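Local atomic coordinates of antigen MTB48, Mycobacterial protein (Mycobacterium smegmatis, PDB entry 4WJ1), a protein that is exported through the ESX-1 type VII secretion system and is probably involved in DNA conjugation, at least in the recipient strain. Residues A[45-50]-A[126-131]; A[137-142]-A[256-261]; A[144-149]-A[229-234]; A[210-215]-A[276-281]; A[218-223]-A[267-272]. One frame throughout, in Å; residues are numbered along the deposited sequence.

Interaction 1: residues A[45-50]-A[126-131]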
# COMPACT_ATOMS: atom_id res chain seq x y z
N VAL A 45 -0.45 -18.21 -6.70
CA VAL A 45 0.30 -17.34 -5.80
C VAL A 45 0.48 -15.97 -6.43
O VAL A 45 0.27 -14.95 -5.79
CB VAL A 45 1.66 -17.95 -5.44
CG1 VAL A 45 2.51 -16.95 -4.68
CG2 VAL A 45 1.46 -19.21 -4.61
N TYR A 46 0.84 -15.95 -7.71
CA TYR A 46 0.98 -14.69 -8.44
C TYR A 46 -0.26 -13.80 -8.38
O TYR A 46 -0.17 -12.61 -8.10
CB TYR A 46 1.30 -14.96 -9.89
CG TYR A 46 1.27 -13.74 -10.76
CD1 TYR A 46 2.34 -12.83 -10.76
CD2 TYR A 46 0.19 -13.50 -11.60
CE1 TYR A 46 2.32 -11.71 -11.57
CE2 TYR A 46 0.15 -12.38 -12.40
CZ TYR A 46 1.21 -11.49 -12.39
OH TYR A 46 1.16 -10.39 -13.20
N SER A 47 -1.42 -14.36 -8.68
CA SER A 47 -2.62 -13.57 -8.76
C SER A 47 -2.98 -13.04 -7.37
O SER A 47 -3.59 -11.97 -7.25
CB SER A 47 -3.77 -14.38 -9.35
OG SER A 47 -4.11 -15.45 -8.49
N LYS A 48 -2.57 -13.76 -6.33
CA LYS A 48 -2.77 -13.30 -4.96
C LYS A 48 -1.91 -12.07 -4.68
O LYS A 48 -2.42 -11.05 -4.21
CB LYS A 48 -2.44 -14.40 -3.95
CG LYS A 48 -3.44 -15.54 -3.98
CD LYS A 48 -3.25 -16.55 -2.87
CE LYS A 48 -4.31 -17.65 -2.97
NZ LYS A 48 -4.23 -18.63 -1.85
N LEU A 49 -0.62 -12.16 -4.99
CA LEU A 49 0.27 -11.03 -4.77
C LEU A 49 -0.17 -9.82 -5.56
O LEU A 49 -0.09 -8.70 -5.07
CB LEU A 49 1.70 -11.39 -5.12
CG LEU A 49 2.35 -12.38 -4.17
CD1 LEU A 49 3.68 -12.89 -4.75
CD2 LEU A 49 2.57 -11.74 -2.81
N MSE A 50 -0.63 -10.02 -6.79
CA MSE A 50 -1.08 -8.91 -7.60
C MSE A 50 -2.33 -8.28 -6.97
O MSE A 50 -2.51 -7.06 -7.00
CB MSE A 50 -1.38 -9.35 -9.03
CG MSE A 50 -0.17 -9.81 -9.84
SE MSE A 50 1.37 -8.59 -9.77
CE MSE A 50 2.35 -9.55 -8.38
N GLU A 126 -11.98 -9.14 -5.40
CA GLU A 126 -12.11 -10.45 -4.80
C GLU A 126 -10.76 -11.14 -4.83
O GLU A 126 -10.11 -11.23 -5.87
CB GLU A 126 -13.18 -11.31 -5.48
CG GLU A 126 -13.97 -12.15 -4.47
CD GLU A 126 -14.44 -13.49 -5.01
OE1 GLU A 126 -14.56 -13.63 -6.25
OE2 GLU A 126 -14.69 -14.41 -4.20
N TYR A 127 -10.34 -11.60 -3.66
CA TYR A 127 -9.04 -12.22 -3.49
C TYR A 127 -9.09 -13.65 -4.00
O TYR A 127 -9.98 -14.43 -3.63
CB TYR A 127 -8.64 -12.17 -2.02
CG TYR A 127 -7.22 -12.56 -1.72
CD1 TYR A 127 -6.16 -11.69 -2.00
CD2 TYR A 127 -6.93 -13.78 -1.12
CE1 TYR A 127 -4.86 -12.03 -1.71
CE2 TYR A 127 -5.62 -14.14 -0.83
CZ TYR A 127 -4.59 -13.27 -1.12
OH TYR A 127 -3.30 -13.63 -0.82
N PRO A 128 -8.16 -14.00 -4.89
CA PRO A 128 -8.14 -15.31 -5.54
C PRO A 128 -7.91 -16.44 -4.54
O PRO A 128 -7.26 -16.22 -3.52
CB PRO A 128 -6.96 -15.21 -6.52
CG PRO A 128 -6.69 -13.75 -6.64
CD PRO A 128 -7.04 -13.16 -5.33
N SER A 129 -8.45 -17.63 -4.82
CA SER A 129 -8.24 -18.78 -3.95
C SER A 129 -7.62 -19.95 -4.72
O SER A 129 -8.06 -20.28 -5.82
CB SER A 129 -9.56 -19.21 -3.30
OG SER A 129 -10.46 -19.67 -4.29
N ALA A 130 -6.60 -20.58 -4.13
CA ALA A 130 -5.88 -21.68 -4.78
C ALA A 130 -6.76 -22.91 -5.00
O ALA A 130 -7.87 -23.00 -4.48
CB ALA A 130 -4.64 -22.06 -3.97
N ALA A 131 -6.24 -23.85 -5.78
CA ALA A 131 -6.89 -25.14 -5.97
C ALA A 131 -6.78 -25.96 -4.69
O ALA A 131 -5.71 -25.98 -4.06
CB ALA A 131 -6.27 -25.89 -7.16
O HOH W 1 -3.34 -15.98 0.24
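The Tyr127 ring has water 1 in its plane at the hydroxyl edge and the carbonyl oxygen Lys48 O set obliquely to it, 3.6 Å from CE1. The lysine side chain crosses this ring at about a right angle, with Lys48 CB 3.3 Å from Tyr127 OH. Beyond CG the lysine chain is fully extended, so CD still passes near the phenol, 3.6 Å from Tyr127 OH, while Lys48 CE arrives 3.3 Å from Pro128 O.

In the fold, the long connection from helix 40-96 to helix 139-147 doubles back as an extended strip, here running antiparallel to the PE-domain helix that precedes it. Pro128 turns its ring onto Ser47, whose OG lies 3.5 Å from Pro128 CB and is occupied by carbonyls one turn back, those of Ser44 and Ala43.

Between the two segments no direct hydrogen bond forms. Water 1 is the polar link. The phenol holds it closely, with Tyr127 OH 2.6 Å from the oxygen of water 1. The lysine end is looser, a weak bond in which Lys48 NZ donates to water 1 over 3.5 Å.

Interaction 2: residues A[137-142]-A[256-261]; sequences MDWEAA and AMLQEQ
Two hydrogen bonds converge on one side-chain amide. Gln259 NE2 donates to Met137 O at 2.9 Å with an N-H...O angle of 159°, and the acceptor lies within a few degrees of the amide plane. The other end of the amide, Gln259 OE1, receives Trp139 N on a lone pair, also at 2.9 Å but more bent, at 136°. The same oxygen meets the indole edge, Gln259 OE1 lying 3.1 Å from Trp139 CD1. The bend at chi2 (62°), on a chain whose CG is anti to the backbone N, swings the amide across to the backbone. NE2 has a second partner in Glu263, one turn further along helix 248-272.

Apolar contacts centre on Trp139. Its indole is sandwiched: Glu140 CG lies over one face, and Leu258 CB over the other in a CH-pi contact, 3.9 Å from the centroid of the five-membered ring. Leu258 CD1 continues along the benzo part, 3.7 Å from Trp139 CZ2. Trp255 stacks on the indole edge-to-face.

Capping completes the account. Asp138 OD1 takes Ala141 N at 3.0 Å through its anti lone pair and Glu140 N weakly, an N-cap that starts helix 139-147 just where the glutamine of helix 248-272 grips the entering chain in the PPE domain.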
# COMPACT_ATOMS: atom_id res chain seq x y z
N MSE A 137 1.07 -33.91 -12.58
CA MSE A 137 1.76 -33.58 -13.83
C MSE A 137 2.87 -34.56 -14.22
O MSE A 137 3.47 -35.19 -13.35
CB MSE A 137 2.36 -32.18 -13.77
CG MSE A 137 1.38 -31.05 -13.55
SE MSE A 137 2.30 -29.41 -14.05
CE MSE A 137 2.88 -29.98 -15.83
N ASP A 138 3.13 -34.65 -15.52
CA ASP A 138 4.28 -35.39 -16.04
C ASP A 138 5.56 -34.55 -15.90
O ASP A 138 5.52 -33.34 -16.10
CB ASP A 138 4.04 -35.75 -17.50
CG ASP A 138 5.27 -36.35 -18.16
OD1 ASP A 138 6.15 -35.57 -18.58
OD2 ASP A 138 5.33 -37.59 -18.28
N TRP A 139 6.68 -35.18 -15.57
CA TRP A 139 7.88 -34.41 -15.23
C TRP A 139 8.50 -33.68 -16.41
O TRP A 139 9.02 -32.57 -16.25
CB TRP A 139 8.93 -35.31 -14.57
CG TRP A 139 9.63 -36.29 -15.46
CD1 TRP A 139 9.28 -37.59 -15.69
CD2 TRP A 139 10.85 -36.08 -16.20
NE1 TRP A 139 10.18 -38.19 -16.54
CE2 TRP A 139 11.15 -37.28 -16.86
CE3 TRP A 139 11.69 -34.98 -16.37
CZ2 TRP A 139 12.27 -37.41 -17.68
CZ3 TRP A 139 12.81 -35.11 -17.19
CH2 TRP A 139 13.08 -36.32 -17.84
N GLU A 140 8.44 -34.26 -17.60
CA GLU A 140 8.98 -33.57 -18.76
C GLU A 140 8.06 -32.39 -19.09
O GLU A 140 8.53 -31.29 -19.37
CB GLU A 140 9.13 -34.49 -19.97
CG GLU A 140 9.60 -35.90 -19.62
CD GLU A 140 9.80 -36.78 -20.85
OE1 GLU A 140 9.65 -36.27 -21.99
OE2 GLU A 140 10.12 -37.99 -20.69
N ALA A 141 6.76 -32.63 -19.02
CA ALA A 141 5.78 -31.58 -19.26
C ALA A 141 5.99 -30.43 -18.29
O ALA A 141 5.88 -29.27 -18.68
CB ALA A 141 4.37 -32.13 -19.13
N ALA A 142 6.28 -30.75 -17.04
CA ALA A 142 6.44 -29.71 -16.03
C ALA A 142 7.78 -28.98 -16.20
O ALA A 142 7.85 -27.76 -16.04
CB ALA A 142 6.32 -30.31 -14.64
N ALA A 256 11.06 -43.09 -13.62
CA ALA A 256 10.34 -43.08 -12.36
C ALA A 256 10.99 -42.14 -11.35
O ALA A 256 10.29 -41.35 -10.69
CB ALA A 256 10.27 -44.48 -11.80
N MSE A 257 12.31 -42.22 -11.23
CA MSE A 257 13.04 -41.36 -10.31
C MSE A 257 12.83 -39.89 -10.62
O MSE A 257 12.58 -39.09 -9.72
CB MSE A 257 14.53 -41.67 -10.33
CG MSE A 257 14.91 -42.84 -9.48
SE MSE A 257 16.82 -43.11 -9.60
CE MSE A 257 17.35 -41.42 -8.80
N LEU A 258 12.92 -39.55 -11.89
CA LEU A 258 12.73 -38.17 -12.33
C LEU A 258 11.29 -37.75 -12.10
O LEU A 258 11.02 -36.60 -11.73
CB LEU A 258 13.13 -38.01 -13.79
CG LEU A 258 14.63 -38.24 -14.03
CD1 LEU A 258 14.89 -38.69 -15.45
CD2 LEU A 258 15.40 -36.97 -13.73
N GLN A 259 10.35 -38.67 -12.32
CA GLN A 259 8.95 -38.37 -12.06
C GLN A 259 8.73 -38.07 -10.58
O GLN A 259 8.01 -37.13 -10.23
CB GLN A 259 8.06 -39.53 -12.52
CG GLN A 259 6.58 -39.29 -12.29
CD GLN A 259 6.06 -38.10 -13.07
OE1 GLN A 259 6.64 -37.69 -14.07
NE2 GLN A 259 4.96 -37.52 -12.59
N GLU A 260 9.36 -38.85 -9.70
CA GLU A 260 9.20 -38.60 -8.27
C GLU A 260 9.92 -37.30 -7.87
O GLU A 260 9.43 -36.56 -7.02
CB GLU A 260 9.68 -39.79 -7.42
CG GLU A 260 9.29 -39.61 -5.94
CD GLU A 260 9.56 -40.82 -5.02
OE1 GLU A 260 10.08 -41.86 -5.47
OE2 GLU A 260 9.21 -40.71 -3.81
N GLN A 261 11.05 -36.99 -8.51
CA GLN A 261 11.68 -35.69 -8.30
C GLN A 261 10.73 -34.55 -8.61
O GLN A 261 10.64 -33.58 -7.86
CB GLN A 261 12.92 -35.54 -9.17
CG GLN A 261 14.18 -36.05 -8.53
CD GLN A 261 15.32 -36.14 -9.53
OE1 GLN A 261 15.51 -35.23 -10.34
NE2 GLN A 261 16.09 -37.23 -9.47

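Interaction 3: residues A[144-149]-A[229-234]; sequences RIIHSG and ANHPTL
Water 2 takes two hydrogen bonds from these segments, one from each side of the contact: His147 NE2 at 2.8 Å, with the water in the plane of the imidazole, and His231 O, also at 2.8 Å. Further acceptors lie within its reach. The water thus ties the end of helix 139-147 to the turn after helix 187-230 where no direct hydrogen bond joins the two segments.

The second imidazole is fixed at both nitrogens. His231 ND1 donates to a lone pair of Pro232 O at 2.7 Å and 158°, nearly in the ring plane, and NE2 is engaged by Ser262 of helix 248-272; with ND1 acting as donor, NE2 is probably an acceptor. One face of this ring takes the tip of Ile146, CD1 standing 3.6 Å from the centroid in a CH-pi contact. Pro232 CD lies over the opposite face, toward the rim.

His147 lies alongside Leu234, the two side chains running in opposite directions with their CB atoms 3.8 Å apart. Over one face of its ring is the backbone Leu234 N, 3.7 Å from His147 CD2. Leu234 CD1 reaches on to Arg144, 4.0 Å from its CA.

Segment 229-234 is a short turn joining helix 187-230 to helix 234-242: His231 breaks from the first, and Thr233 N-caps the second, with Asn236 OD1 bonded back to Thr233 N as in a capping box.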
# COMPACT_ATOMS: atom_id res chain seq x y z
N ARG A 144 9.29 -28.49 -18.93
CA ARG A 144 9.08 -27.64 -20.09
C ARG A 144 8.42 -26.33 -19.69
O ARG A 144 8.86 -25.25 -20.08
CB ARG A 144 8.21 -28.37 -21.12
CG ARG A 144 8.13 -27.74 -22.50
CD ARG A 144 8.79 -28.65 -23.54
NE ARG A 144 8.48 -30.06 -23.28
CZ ARG A 144 9.18 -31.09 -23.73
NH1 ARG A 144 10.26 -30.88 -24.48
NH2 ARG A 144 8.82 -32.33 -23.43
N ILE A 145 7.36 -26.44 -18.90
CA ILE A 145 6.61 -25.28 -18.45
C ILE A 145 7.50 -24.39 -17.59
O ILE A 145 7.54 -23.17 -17.78
CB ILE A 145 5.37 -25.70 -17.66
CG1 ILE A 145 4.32 -26.29 -18.59
CG2 ILE A 145 4.77 -24.52 -16.88
CD1 ILE A 145 3.23 -26.97 -17.85
N ILE A 146 8.22 -25.01 -16.66
CA ILE A 146 9.12 -24.27 -15.78
C ILE A 146 10.20 -23.54 -16.59
O ILE A 146 10.47 -22.36 -16.36
CB ILE A 146 9.78 -25.22 -14.75
CG1 ILE A 146 8.74 -25.69 -13.74
CG2 ILE A 146 10.90 -24.52 -14.00
CD1 ILE A 146 9.18 -26.87 -12.92
N HIS A 147 10.81 -24.22 -17.55
CA HIS A 147 11.99 -23.65 -18.17
C HIS A 147 11.70 -22.82 -19.41
O HIS A 147 12.58 -22.11 -19.89
CB HIS A 147 13.01 -24.74 -18.44
CG HIS A 147 13.67 -25.23 -17.19
ND1 HIS A 147 14.85 -24.71 -16.73
CD2 HIS A 147 13.28 -26.17 -16.29
CE1 HIS A 147 15.18 -25.31 -15.58
NE2 HIS A 147 14.24 -26.19 -15.30
N SER A 148 10.46 -22.84 -19.89
CA SER A 148 10.10 -21.97 -20.99
C SER A 148 9.75 -20.58 -20.47
O SER A 148 9.56 -19.63 -21.24
CB SER A 148 8.94 -22.57 -21.80
OG SER A 148 7.71 -22.27 -21.17
N GLY A 149 9.66 -20.45 -19.16
CA GLY A 149 9.42 -19.15 -18.57
C GLY A 149 10.73 -18.55 -18.09
O GLY A 149 11.81 -18.87 -18.61
N ALA A 229 15.66 -25.27 -8.76
CA ALA A 229 16.83 -26.01 -8.29
C ALA A 229 16.58 -27.51 -8.13
O ALA A 229 17.43 -28.32 -8.48
CB ALA A 229 17.32 -25.42 -6.96
N ASN A 230 15.42 -27.88 -7.58
CA ASN A 230 15.18 -29.29 -7.30
C ASN A 230 14.35 -30.02 -8.34
O ASN A 230 14.27 -31.24 -8.31
CB ASN A 230 14.51 -29.46 -5.94
CG ASN A 230 15.35 -28.94 -4.82
OD1 ASN A 230 16.57 -28.79 -4.97
ND2 ASN A 230 14.72 -28.65 -3.68
N HIS A 231 13.69 -29.29 -9.23
CA HIS A 231 12.86 -29.96 -10.21
C HIS A 231 13.72 -30.41 -11.38
O HIS A 231 14.72 -29.76 -11.69
CB HIS A 231 11.74 -29.04 -10.71
CG HIS A 231 10.72 -29.74 -11.54
ND1 HIS A 231 10.91 -30.02 -12.88
CD2 HIS A 231 9.50 -30.26 -11.22
CE1 HIS A 231 9.85 -30.65 -13.35
NE2 HIS A 231 8.98 -30.81 -12.36
N PRO A 232 13.37 -31.53 -12.01
CA PRO A 232 14.11 -31.90 -13.21
C PRO A 232 14.14 -30.76 -14.22
O PRO A 232 13.16 -30.04 -14.39
CB PRO A 232 13.32 -33.10 -13.73
CG PRO A 232 12.79 -33.74 -12.48
CD PRO A 232 12.44 -32.59 -11.58
N THR A 233 15.28 -30.60 -14.88
CA THR A 233 15.46 -29.49 -15.80
C THR A 233 15.05 -29.88 -17.20
O THR A 233 14.82 -31.06 -17.48
CB THR A 233 16.91 -29.02 -15.84
OG1 THR A 233 17.75 -30.11 -16.22
CG2 THR A 233 17.32 -28.49 -14.47
N LEU A 234 14.95 -28.89 -18.07
CA LEU A 234 14.58 -29.15 -19.44
C LEU A 234 15.73 -29.92 -20.07
O LEU A 234 15.51 -30.81 -20.88
CB LEU A 234 14.26 -27.85 -20.18
CG LEU A 234 13.62 -28.04 -21.56
CD1 LEU A 234 12.49 -29.06 -21.52
CD2 LEU A 234 13.11 -26.71 -22.09
O HOH W 2 14.18 -27.23 -12.69

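Interaction 4: residues A[210-215]-A[276-281]; sequences CGRLAQ and QEIRPG
Arg212 leaves its helix with CG anti to the carbonyl carbon and then bends at chi3 (56°), which lays the guanidinium over the tip of Ile278. The isoleucine answers with CG1 beside its backbone N and a further bend at chi2 (-65°), so that CD1 points into the helix surface. The two side chains slide past each other in opposite directions. Ile278 CD1 lies over the centre of the guanidinium face, 4.1 Å from Arg212 CZ, and also 3.9 Å from Arg212 CB. A looser apolar contact, 4.4 Å from Leu213 CD1 to Ile278 CG1, extends the patch inward.

At the guanidinium edge Gln276 NE2 approaches Arg212 NH2 to 3.6 Å, with amide and guanidinium planes 71° apart.

In the fold, the extended chain after helix 248-272 runs alongside helix 187-230 in the opposite direction within the PPE domain. Gln276 N is hydrogen-bonded to Glu216 OE1, just past 210-215 on that helix, and a weak hydrogen bond from Ile278 N to Ser52 OG also links the chain to helix 40-96.

Between the two segments themselves no hydrogen bond forms and the fit is one of shape: the arginine offers its flat face to a methyl, while its NH1 makes a salt bridge to Glu209 of its own helix, which probably balances its charge.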
# COMPACT_ATOMS: atom_id res chain seq x y z
N CYS A 210 3.67 -2.55 3.06
CA CYS A 210 4.61 -2.67 1.97
C CYS A 210 5.66 -3.72 2.32
O CYS A 210 5.98 -4.56 1.50
CB CYS A 210 5.27 -1.32 1.67
SG CYS A 210 4.17 -0.15 0.86
N GLY A 211 6.13 -3.68 3.56
CA GLY A 211 7.09 -4.66 4.05
C GLY A 211 6.50 -6.06 3.99
O GLY A 211 7.15 -7.01 3.57
N ARG A 212 5.24 -6.18 4.41
CA ARG A 212 4.59 -7.48 4.44
C ARG A 212 4.38 -8.05 3.03
O ARG A 212 4.50 -9.25 2.83
CB ARG A 212 3.25 -7.40 5.19
CG ARG A 212 3.41 -7.07 6.68
CD ARG A 212 2.08 -7.10 7.47
NE ARG A 212 1.42 -8.40 7.32
CZ ARG A 212 0.15 -8.57 6.97
NH1 ARG A 212 -0.64 -7.52 6.74
NH2 ARG A 212 -0.34 -9.81 6.85
N LEU A 213 4.07 -7.19 2.06
CA LEU A 213 3.86 -7.68 0.70
C LEU A 213 5.21 -8.19 0.15
O LEU A 213 5.28 -9.26 -0.45
CB LEU A 213 3.26 -6.60 -0.19
CG LEU A 213 3.12 -6.97 -1.67
CD1 LEU A 213 2.40 -8.28 -1.82
CD2 LEU A 213 2.42 -5.85 -2.45
N ALA A 214 6.27 -7.44 0.41
CA ALA A 214 7.59 -7.85 0.00
C ALA A 214 7.97 -9.20 0.63
O ALA A 214 8.55 -10.05 -0.03
CB ALA A 214 8.62 -6.78 0.35
N GLN A 215 7.63 -9.41 1.90
CA GLN A 215 7.95 -10.68 2.53
C GLN A 215 7.19 -11.81 1.85
O GLN A 215 7.74 -12.88 1.60
CB GLN A 215 7.64 -10.65 4.04
CG GLN A 215 8.61 -9.81 4.86
CD GLN A 215 8.22 -9.70 6.35
OE1 GLN A 215 7.04 -9.57 6.70
NE2 GLN A 215 9.23 -9.75 7.23
N GLN A 276 -0.10 -15.12 2.62
CA GLN A 276 -1.32 -14.63 3.24
C GLN A 276 -1.76 -13.30 2.63
O GLN A 276 -0.93 -12.50 2.18
CB GLN A 276 -1.16 -14.50 4.75
CG GLN A 276 0.26 -14.30 5.24
CD GLN A 276 0.36 -14.37 6.77
OE1 GLN A 276 0.11 -15.42 7.37
NE2 GLN A 276 0.71 -13.25 7.40
N GLU A 277 -3.07 -13.09 2.61
CA GLU A 277 -3.69 -11.88 2.09
C GLU A 277 -3.23 -10.66 2.87
O GLU A 277 -3.11 -10.70 4.09
CB GLU A 277 -5.21 -12.00 2.14
CG GLU A 277 -5.96 -10.86 1.46
CD GLU A 277 -7.47 -10.97 1.58
OE1 GLU A 277 -7.97 -12.01 2.08
OE2 GLU A 277 -8.16 -10.01 1.17
N ILE A 278 -2.94 -9.58 2.15
CA ILE A 278 -2.63 -8.30 2.76
C ILE A 278 -3.92 -7.53 2.83
O ILE A 278 -4.50 -7.20 1.79
CB ILE A 278 -1.58 -7.51 1.95
CG1 ILE A 278 -0.35 -8.37 1.64
CG2 ILE A 278 -1.16 -6.26 2.69
CD1 ILE A 278 0.42 -8.77 2.87
N ARG A 279 -4.41 -7.26 4.04
CA ARG A 279 -5.64 -6.51 4.17
C ARG A 279 -5.42 -5.19 4.88
O ARG A 279 -5.56 -5.11 6.09
CB ARG A 279 -6.69 -7.34 4.90
CG ARG A 279 -7.85 -7.72 4.00
CD ARG A 279 -8.42 -9.07 4.39
NE ARG A 279 -9.85 -9.15 4.09
CZ ARG A 279 -10.61 -10.18 4.42
NH1 ARG A 279 -10.09 -11.22 5.05
NH2 ARG A 279 -11.90 -10.18 4.10
N PRO A 280 -5.04 -4.14 4.13
CA PRO A 280 -4.78 -2.86 4.79
C PRO A 280 -6.09 -2.17 5.16
O PRO A 280 -7.05 -2.17 4.39
CB PRO A 280 -4.03 -2.07 3.71
CG PRO A 280 -4.63 -2.58 2.43
CD PRO A 280 -4.84 -4.07 2.67
N GLY A 281 -6.12 -1.57 6.34
CA GLY A 281 -7.28 -0.80 6.73
C GLY A 281 -7.33 0.52 5.98
O GLY A 281 -6.30 1.09 5.62

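Interaction 5: residues A[218-223]-A[267-272]; sequences TTFVDA and EAYANG
Helices 187-230 and 248-272 run antiparallel here, as neighbours in an elongated helical bundle of the PPE domain; the short axes of 218-223 and 267-272 lie 9.4 Å apart at an angle of 172°. The backbones come nearest at Ala223 and Gly272, two small residues.

The first shell has two layers. In one, Ala223 CB sits 3.9 Å from Gly272 C, and Thr219 CG2 points at Gly272 O, 3.4 Å away; both groups meet the glycine backbone directly. In the other, the Tyr269 ring passes by the end of the short segment, with CD1 3.5 Å from Ala223 O and 4.0 Å from Ala223 CB.

Torsions place the two aromatics. Phe220 and Tyr269 each hold CG anti to the backbone N (chi1 175° and -180°), so their rings extend from the two helices and cross obliquely, meeting near their tips, with Phe220 CE1 4.0 Å from Tyr269 CZ.

Further out, helix 40-96 closes off this layer: Phe220 packs on Val45 and Leu49, and Tyr269 OH is hydrogen-bonded to Thr42 OG1. Thr219 OG1 is taken up by Gln215 O of its own helix, which turns the methyl toward Gly272. The phenol oxygen so fixed by Thr42 lies at the Phe220 ring edge, near its plane, with Tyr269 OH 3.1 Å from Phe220 CE1.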
# COMPACT_ATOMS: atom_id res chain seq x y z
N THR A 218 8.88 -12.41 -1.36
CA THR A 218 10.12 -13.10 -1.05
C THR A 218 9.85 -14.58 -0.83
O THR A 218 10.57 -15.45 -1.32
CB THR A 218 10.79 -12.52 0.19
OG1 THR A 218 11.30 -11.21 -0.11
CG2 THR A 218 11.93 -13.42 0.66
N THR A 219 8.81 -14.87 -0.07
CA THR A 219 8.43 -16.25 0.19
C THR A 219 8.17 -16.99 -1.11
O THR A 219 8.60 -18.13 -1.29
CB THR A 219 7.21 -16.27 1.11
OG1 THR A 219 7.63 -15.88 2.42
CG2 THR A 219 6.60 -17.67 1.18
N PHE A 220 7.50 -16.32 -2.04
CA PHE A 220 7.20 -16.88 -3.34
C PHE A 220 8.47 -17.10 -4.19
O PHE A 220 8.72 -18.21 -4.65
CB PHE A 220 6.22 -15.96 -4.06
CG PHE A 220 5.91 -16.35 -5.47
CD1 PHE A 220 5.70 -17.67 -5.82
CD2 PHE A 220 5.78 -15.38 -6.45
CE1 PHE A 220 5.39 -18.02 -7.10
CE2 PHE A 220 5.47 -15.74 -7.74
CZ PHE A 220 5.28 -17.06 -8.07
N VAL A 221 9.29 -16.06 -4.39
CA VAL A 221 10.45 -16.23 -5.24
C VAL A 221 11.46 -17.21 -4.63
O VAL A 221 12.09 -17.97 -5.36
CB VAL A 221 11.13 -14.89 -5.55
CG1 VAL A 221 10.21 -14.04 -6.38
CG2 VAL A 221 11.53 -14.17 -4.30
N ASP A 222 11.58 -17.23 -3.31
CA ASP A 222 12.43 -18.23 -2.69
C ASP A 222 11.94 -19.63 -3.03
O ASP A 222 12.74 -20.50 -3.38
CB ASP A 222 12.49 -18.06 -1.17
CG ASP A 222 13.32 -16.85 -0.75
OD1 ASP A 222 13.94 -16.21 -1.63
OD2 ASP A 222 13.36 -16.53 0.47
N ALA A 223 10.63 -19.83 -2.94
CA ALA A 223 10.06 -21.13 -3.24
C ALA A 223 10.25 -21.49 -4.70
O ALA A 223 10.44 -22.65 -5.05
CB ALA A 223 8.60 -21.16 -2.89
N GLU A 267 5.20 -30.40 -5.09
CA GLU A 267 4.55 -30.45 -3.79
C GLU A 267 5.21 -29.45 -2.85
O GLU A 267 4.53 -28.68 -2.18
CB GLU A 267 4.62 -31.86 -3.21
CG GLU A 267 3.96 -32.03 -1.85
CD GLU A 267 3.79 -33.50 -1.44
OE1 GLU A 267 4.43 -34.38 -2.07
OE2 GLU A 267 3.01 -33.78 -0.50
N ALA A 268 6.53 -29.45 -2.81
CA ALA A 268 7.26 -28.53 -1.95
C ALA A 268 7.01 -27.09 -2.38
O ALA A 268 6.97 -26.18 -1.55
CB ALA A 268 8.75 -28.84 -1.99
N TYR A 269 6.83 -26.90 -3.68
CA TYR A 269 6.57 -25.57 -4.22
C TYR A 269 5.18 -25.08 -3.82
O TYR A 269 4.98 -23.92 -3.45
CB TYR A 269 6.73 -25.62 -5.74
CG TYR A 269 6.50 -24.32 -6.46
CD1 TYR A 269 7.12 -23.14 -6.04
CD2 TYR A 269 5.67 -24.27 -7.57
CE1 TYR A 269 6.91 -21.96 -6.72
CE2 TYR A 269 5.46 -23.10 -8.24
CZ TYR A 269 6.08 -21.94 -7.82
OH TYR A 269 5.85 -20.78 -8.52
N ALA A 270 4.20 -25.97 -3.91
CA ALA A 270 2.84 -25.65 -3.54
C ALA A 270 2.79 -25.23 -2.07
O ALA A 270 2.28 -24.16 -1.75
CB ALA A 270 1.93 -26.83 -3.79
N ASN A 271 3.36 -26.05 -1.19
CA ASN A 271 3.43 -25.73 0.23
C ASN A 271 4.22 -24.46 0.53
O ASN A 271 3.72 -23.55 1.18
CB ASN A 271 4.04 -26.88 1.02
CG ASN A 271 3.18 -28.12 0.96
OD1 ASN A 271 1.99 -28.06 0.64
ND2 ASN A 271 3.78 -29.27 1.28
N GLY A 272 5.45 -24.41 0.02
CA GLY A 272 6.38 -23.37 0.39
C GLY A 272 6.03 -21.99 -0.11
O GLY A 272 6.50 -20.99 0.44

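In the fold
From the N terminus, interaction 1 closes first, folding the connection after helix 40-96 back onto that helix before any other contact opens. Interaction 2 then spans from the start of helix 139-147 to helix 248-272, and interaction 3, between the end of helix 139-147 and the turn after helix 187-230, lies wholly within that span and touches it. Interactions 4 and 5 open on helix 187-230, 5 lying within 4, and both cross 2 and 3 because they close later in the chain. Interaction 1 touches both: Leu49 packs on Leu213 and Phe220, joining the PE-domain helix to the PPE domain. Interactions 2 and 4, by contrast, have centres about 34 Å apart along the elongated bundle.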